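PDB 4QK0: GH127 beta-L-arabinofuranoside from Geobacillus stearothermophilus, which probably hydrolyses beta-L-arabinofuranosides, releasing L-arabinose, as a glycoside hydrolase of family 127. Local coordinates for residues M72-E84 with D137-A150. Residues are numbered along the deposited sequence; the frame is centred on the assembly and turned at random.
Sequences MVFQDSDVAKWLE and DNHELYCAGHLIEA
K81 reaches from helix 76-84 along H146 to Y142 on helix 140-150. Its CB makes no contact with 137-150; with CG anti to the carbonyl carbon (chi1 -69°), the extended chain is led along H146. CG lies 3.9 Å from H146 CD2. CE then rests over one face of the H146 imidazole, 3.6 Å from the ring centroid, a CH-pi contact. NZ goes past the ring and donates a long hydrogen bond to Y142 OH, 3.3 Å away. The Y142 ring sits between H146 ND1 and H139 CD2, which lie over opposite faces near its rim. H139 in turn takes F74 CD2 over its own ring centre, with the two ring planes 45° apart. H139 ND1 donates to D137 O close to the imidazole plane, which fixes the ring's rotation.

The two helices run nearly side by side in the same direction, with short-segment axes 8.1 Å apart at 17°. Small residues at the interface, S77, A80, C143 and A150, probably permit this. A80 CB meets L147 CD1 at 3.4 Å, unusually close and doubtful in detail, since the L147 torsions are irregular. A150 CB packs against A80 O. C143 SG lies against F74 CA, in the turn before helix 76-84. S77 OG turns back to F74 O, so that this carbonyl accepts from both N and OG of S77.

Toward the C-terminal end of the two segments, the E84 and E149 carboxylates come within 4.0 Å. Y88 bonds to E84, and a water links E84 OE1 to H146 O. The contact joins two near-parallel helices of the catalytic domain, probably an (alpha/alpha)6 barrel as in its family. R419 and K200 form salt bridges to E84 and E149, respectively, so both buried carboxylates probably stay charged despite their closeness.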
loop_
_atom_site.group_PDB
_atom_site.type_symbol
_atom_site.label_atom_id
_atom_site.label_comp_id
_atom_site.label_asym_id
_atom_site.label_seq_id
_atom_site.Cartn_x
_atom_site.Cartn_y
_atom_site.Cartn_z
HETATM N N MSE A 72 -5.713 25.902 11.810
HETATM C CA MSE A 72 -6.486 25.375 10.693
HETATM C C MSE A 72 -7.798 26.150 10.561
HETATM O O MSE A 72 -8.274 26.811 11.490
HETATM C CB MSE A 72 -6.801 23.900 10.950
HETATM C CG MSE A 72 -5.552 22.992 11.005
HETATM SE SE MSE A 72 -4.381 23.208 9.409
HETATM C CE MSE A 72 -5.042 21.706 8.295
ATOM N N VAL A 73 -8.381 26.080 9.379
ATOM C CA VAL A 73 -9.589 26.812 9.077
ATOM C C VAL A 73 -10.776 26.368 9.973
ATOM O O VAL A 73 -11.656 27.159 10.276
ATOM C CB VAL A 73 -9.823 26.775 7.545
ATOM C CG1 VAL A 73 -10.428 25.457 7.088
ATOM C CG2 VAL A 73 -10.670 27.957 7.160
ATOM N N PHE A 74 -10.702 25.131 10.462
ATOM C CA PHE A 74 -11.701 24.518 11.352
ATOM C C PHE A 74 -11.280 24.464 12.826
ATOM O O PHE A 74 -11.798 23.674 13.620
ATOM C CB PHE A 74 -11.988 23.084 10.876
ATOM C CG PHE A 74 -10.739 22.249 10.656
ATOM C CD1 PHE A 74 -10.007 21.751 11.726
ATOM C CD2 PHE A 74 -10.280 22.002 9.355
ATOM C CE1 PHE A 74 -8.842 21.017 11.524
ATOM C CE2 PHE A 74 -9.134 21.258 9.138
ATOM C CZ PHE A 74 -8.415 20.756 10.218
ATOM N N GLN A 75 -10.332 25.294 13.187
ATOM C CA GLN A 75 -9.880 25.410 14.572
ATOM C C GLN A 75 -11.032 25.686 15.597
ATOM O O GLN A 75 -11.007 25.182 16.709
ATOM C CB GLN A 75 -8.840 26.557 14.618
ATOM C CG GLN A 75 -7.828 26.477 15.760
ATOM C CD GLN A 75 -6.627 25.585 15.460
ATOM O OE1 GLN A 75 -6.522 24.953 14.393
ATOM N NE2 GLN A 75 -5.706 25.541 16.402
ATOM N N ASP A 76 -12.014 26.513 15.212
ATOM C CA ASP A 76 -13.153 26.830 16.079
ATOM C C ASP A 76 -13.844 25.570 16.564
ATOM O O ASP A 76 -14.354 25.529 17.678
ATOM C CB ASP A 76 -14.160 27.727 15.335
ATOM C CG ASP A 76 -13.630 29.160 15.062
ATOM O OD1 ASP A 76 -12.521 29.550 15.588
ATOM O OD2 ASP A 76 -14.301 29.905 14.278
ATOM N N SER A 77 -13.884 24.515 15.739
ATOM C CA SER A 77 -14.585 23.287 16.149
ATOM C C SER A 77 -13.911 22.549 17.293
ATOM O O SER A 77 -14.546 21.729 17.993
ATOM C CB SER A 77 -14.673 22.303 14.984
ATOM O OG SER A 77 -13.359 21.863 14.646
ATOM N N ASP A 78 -12.624 22.761 17.469
ATOM C CA ASP A 78 -11.927 22.144 18.625
ATOM C C ASP A 78 -12.477 22.679 19.959
ATOM O O ASP A 78 -12.639 21.943 20.912
ATOM C CB ASP A 78 -10.427 22.421 18.553
ATOM C CG ASP A 78 -9.738 21.551 17.521
ATOM O OD1 ASP A 78 -10.197 20.399 17.314
ATOM O OD2 ASP A 78 -8.692 21.988 16.986
ATOM N N VAL A 79 -12.752 23.967 19.997
ATOM C CA VAL A 79 -13.310 24.557 21.189
ATOM C C VAL A 79 -14.692 23.966 21.428
ATOM O O VAL A 79 -15.058 23.644 22.561
ATOM C CB VAL A 79 -13.394 26.075 21.047
ATOM C CG1 VAL A 79 -14.029 26.687 22.275
ATOM C CG2 VAL A 79 -12.011 26.644 20.871
ATOM N N ALA A 80 -15.441 23.796 20.347
ATOM C CA ALA A 80 -16.778 23.250 20.417
ATOM C C ALA A 80 -16.757 21.875 20.977
ATOM O O ALA A 80 -17.551 21.530 21.848
ATOM C CB ALA A 80 -17.425 23.246 19.045
ATOM N N LYS A 81 -15.843 21.049 20.499
ATOM C CA LYS A 81 -15.825 19.651 20.937
ATOM C C LYS A 81 -15.426 19.539 22.367
ATOM O O LYS A 81 -15.906 18.632 23.081
ATOM C CB LYS A 81 -14.894 18.791 20.073
ATOM C CG LYS A 81 -15.396 18.591 18.645
ATOM C CD LYS A 81 -14.261 18.063 17.757
ATOM C CE LYS A 81 -14.726 17.821 16.344
ATOM N NZ LYS A 81 -13.542 17.612 15.480
ATOM N N TRP A 82 -14.525 20.429 22.808
ATOM C CA TRP A 82 -14.116 20.407 24.215
ATOM C C TRP A 82 -15.341 20.806 25.090
ATOM O O TRP A 82 -15.665 20.113 26.075
ATOM C CB TRP A 82 -12.895 21.322 24.447
ATOM C CG TRP A 82 -12.373 21.377 25.845
ATOM C CD1 TRP A 82 -11.410 20.576 26.395
ATOM C CD2 TRP A 82 -12.801 22.253 26.892
ATOM N NE1 TRP A 82 -11.229 20.903 27.715
ATOM C CE2 TRP A 82 -12.050 21.940 28.034
ATOM C CE3 TRP A 82 -13.720 23.290 26.966
ATOM C CZ2 TRP A 82 -12.210 22.614 29.242
ATOM C CZ3 TRP A 82 -13.853 23.981 28.167
ATOM C CH2 TRP A 82 -13.106 23.635 29.281
ATOM N N LEU A 83 -16.061 21.862 24.689
ATOM C CA LEU A 83 -17.292 22.259 25.437
ATOM C C LEU A 83 -18.339 21.144 25.492
ATOM O O LEU A 83 -18.945 20.898 26.528
ATOM C CB LEU A 83 -17.917 23.495 24.838
ATOM C CG LEU A 83 -17.122 24.798 25.079
ATOM C CD1 LEU A 83 -17.649 25.902 24.197
ATOM C CD2 LEU A 83 -17.191 25.211 26.528
ATOM N N GLU A 84 -18.499 20.428 24.392
ATOM C CA GLU A 84 -19.477 19.370 24.335
ATOM C C GLU A 84 -19.133 18.268 25.286
ATOM O O GLU A 84 -19.996 17.761 26.034
ATOM C CB GLU A 84 -19.656 18.831 22.913
ATOM C CG GLU A 84 -20.849 17.864 22.832
ATOM C CD GLU A 84 -20.975 17.094 21.515
ATOM O OE1 GLU A 84 -20.360 17.509 20.526
ATOM O OE2 GLU A 84 -21.724 16.085 21.479
ATOM N N ASP A 137 -14.171 23.713 1.129
ATOM C CA ASP A 137 -12.972 23.490 1.928
ATOM C C ASP A 137 -12.953 24.117 3.298
ATOM O O ASP A 137 -12.299 23.573 4.175
ATOM C CB ASP A 137 -11.723 24.062 1.206
ATOM C CG ASP A 137 -11.515 23.459 -0.181
ATOM O OD1 ASP A 137 -11.938 22.303 -0.423
ATOM O OD2 ASP A 137 -10.935 24.165 -1.019
ATOM N N ASN A 138 -13.599 25.267 3.502
ATOM C CA ASN A 138 -13.310 26.009 4.738
ATOM C C ASN A 138 -14.223 25.786 5.965
ATOM O O ASN A 138 -14.065 26.488 6.962
ATOM C CB ASN A 138 -13.117 27.452 4.432
ATOM C CG ASN A 138 -11.887 27.695 3.582
ATOM O OD1 ASN A 138 -11.114 26.797 3.322
ATOM N ND2 ASN A 138 -11.718 28.905 3.151
ATOM N N HIS A 139 -15.088 24.770 5.941
ATOM C CA HIS A 139 -15.673 24.185 7.168
ATOM C C HIS A 139 -16.545 25.124 8.044
ATOM O O HIS A 139 -16.755 24.863 9.209
ATOM C CB HIS A 139 -14.565 23.627 8.049
ATOM C CG HIS A 139 -13.949 22.373 7.543
ATOM N ND1 HIS A 139 -13.245 22.322 6.359
ATOM C CD2 HIS A 139 -13.822 21.152 8.113
ATOM C CE1 HIS A 139 -12.726 21.112 6.214
ATOM N NE2 HIS A 139 -13.102 20.375 7.245
ATOM N N GLU A 140 -17.024 26.213 7.467
ATOM C CA GLU A 140 -17.843 27.189 8.180
ATOM C C GLU A 140 -19.039 26.529 8.832
ATOM O O GLU A 140 -19.281 26.688 10.052
ATOM C CB GLU A 140 -18.301 28.300 7.245
ATOM C CG GLU A 140 -17.261 29.359 6.953
ATOM C CD GLU A 140 -17.671 30.259 5.770
ATOM O OE1 GLU A 140 -17.919 31.488 5.988
ATOM O OE2 GLU A 140 -17.720 29.720 4.633
ATOM N N LEU A 141 -19.811 25.776 8.033
ATOM C CA LEU A 141 -21.005 25.098 8.562
ATOM C C LEU A 141 -20.626 23.959 9.506
ATOM O O LEU A 141 -21.314 23.693 10.492
ATOM C CB LEU A 141 -21.903 24.593 7.432
ATOM C CG LEU A 141 -22.415 25.694 6.547
ATOM C CD1 LEU A 141 -23.262 25.100 5.450
ATOM C CD2 LEU A 141 -23.220 26.746 7.316
ATOM N N TYR A 142 -19.537 23.275 9.185
ATOM C CA TYR A 142 -18.998 22.248 10.058
ATOM C C TYR A 142 -18.701 22.810 11.432
ATOM O O TYR A 142 -19.082 22.216 12.463
ATOM C CB TYR A 142 -17.735 21.649 9.399
ATOM C CG TYR A 142 -16.893 20.728 10.223
ATOM C CD1 TYR A 142 -15.900 21.222 11.026
ATOM C CD2 TYR A 142 -17.054 19.356 10.162
ATOM C CE1 TYR A 142 -15.106 20.368 11.791
ATOM C CE2 TYR A 142 -16.268 18.505 10.903
ATOM C CZ TYR A 142 -15.286 19.028 11.709
ATOM O OH TYR A 142 -14.511 18.184 12.424
ATOM N N CYS A 143 -18.002 23.927 11.489
ATOM C CA CYS A 143 -17.734 24.549 12.821
ATOM C C CYS A 143 -19.023 24.985 13.506
ATOM O O CYS A 143 -19.194 24.766 14.683
ATOM C CB CYS A 143 -16.751 25.742 12.706
ATOM S SG CYS A 143 -15.063 25.239 12.234
ATOM N N ALA A 144 -19.943 25.566 12.738
ATOM C CA ALA A 144 -21.234 25.984 13.290
ATOM C C ALA A 144 -21.974 24.787 13.851
ATOM O O ALA A 144 -22.466 24.818 14.974
ATOM C CB ALA A 144 -22.063 26.647 12.225
ATOM N N GLY A 145 -21.952 23.680 13.119
ATOM C CA GLY A 145 -22.573 22.450 13.588
ATOM C C GLY A 145 -21.992 21.962 14.878
ATOM O O GLY A 145 -22.722 21.635 15.819
ATOM N N HIS A 146 -20.656 21.956 14.981
ATOM C CA HIS A 146 -20.056 21.471 16.202
ATOM C C HIS A 146 -20.391 22.342 17.383
ATOM O O HIS A 146 -20.594 21.844 18.472
ATOM C CB HIS A 146 -18.539 21.280 16.062
ATOM C CG HIS A 146 -18.186 19.903 15.618
ATOM N ND1 HIS A 146 -17.666 19.635 14.368
ATOM C CD2 HIS A 146 -18.447 18.698 16.181
ATOM C CE1 HIS A 146 -17.577 18.328 14.206
ATOM N NE2 HIS A 146 -18.016 17.743 15.292
ATOM N N LEU A 147 -20.405 23.633 17.162
ATOM C CA LEU A 147 -20.790 24.599 18.218
ATOM C C LEU A 147 -22.276 24.428 18.678
ATOM O O LEU A 147 -22.576 24.446 19.849
ATOM C CB LEU A 147 -20.594 25.999 17.671
ATOM C CG LEU A 147 -19.441 26.949 17.965
ATOM C CD1 LEU A 147 -18.467 26.516 19.033
ATOM C CD2 LEU A 147 -18.783 27.484 16.708
ATOM N N ILE A 148 -23.178 24.248 17.701
ATOM C CA ILE A 148 -24.580 23.871 17.986
ATOM C C ILE A 148 -24.653 22.633 18.860
ATOM O O ILE A 148 -25.301 22.645 19.917
ATOM C CB ILE A 148 -25.336 23.649 16.704
ATOM C CG1 ILE A 148 -25.571 24.998 15.998
ATOM C CG2 ILE A 148 -26.641 22.950 16.982
ATOM C CD1 ILE A 148 -26.046 24.914 14.561
ATOM N N GLU A 149 -23.930 21.575 18.492
ATOM C CA GLU A 149 -23.992 20.361 19.317
ATOM C C GLU A 149 -23.551 20.678 20.702
ATOM O O GLU A 149 -24.093 20.117 21.651
ATOM C CB GLU A 149 -23.129 19.224 18.777
ATOM C CG GLU A 149 -23.577 18.599 17.479
ATOM C CD GLU A 149 -22.815 17.282 17.189
ATOM O OE1 GLU A 149 -21.855 17.277 16.379
ATOM O OE2 GLU A 149 -23.213 16.242 17.760
ATOM N N ALA A 150 -22.524 21.517 20.844
ATOM C CA ALA A 150 -21.994 21.748 22.193
ATOM C C ALA A 150 -23.044 22.521 23.024
ATOM O O ALA A 150 -23.231 22.245 24.191
ATOM C CB ALA A 150 -20.715 22.571 22.125
HETATM O O HOH W 1 -14.141 27.886 9.248
HETATM O O HOH W 2 -19.229 19.635 18.965
#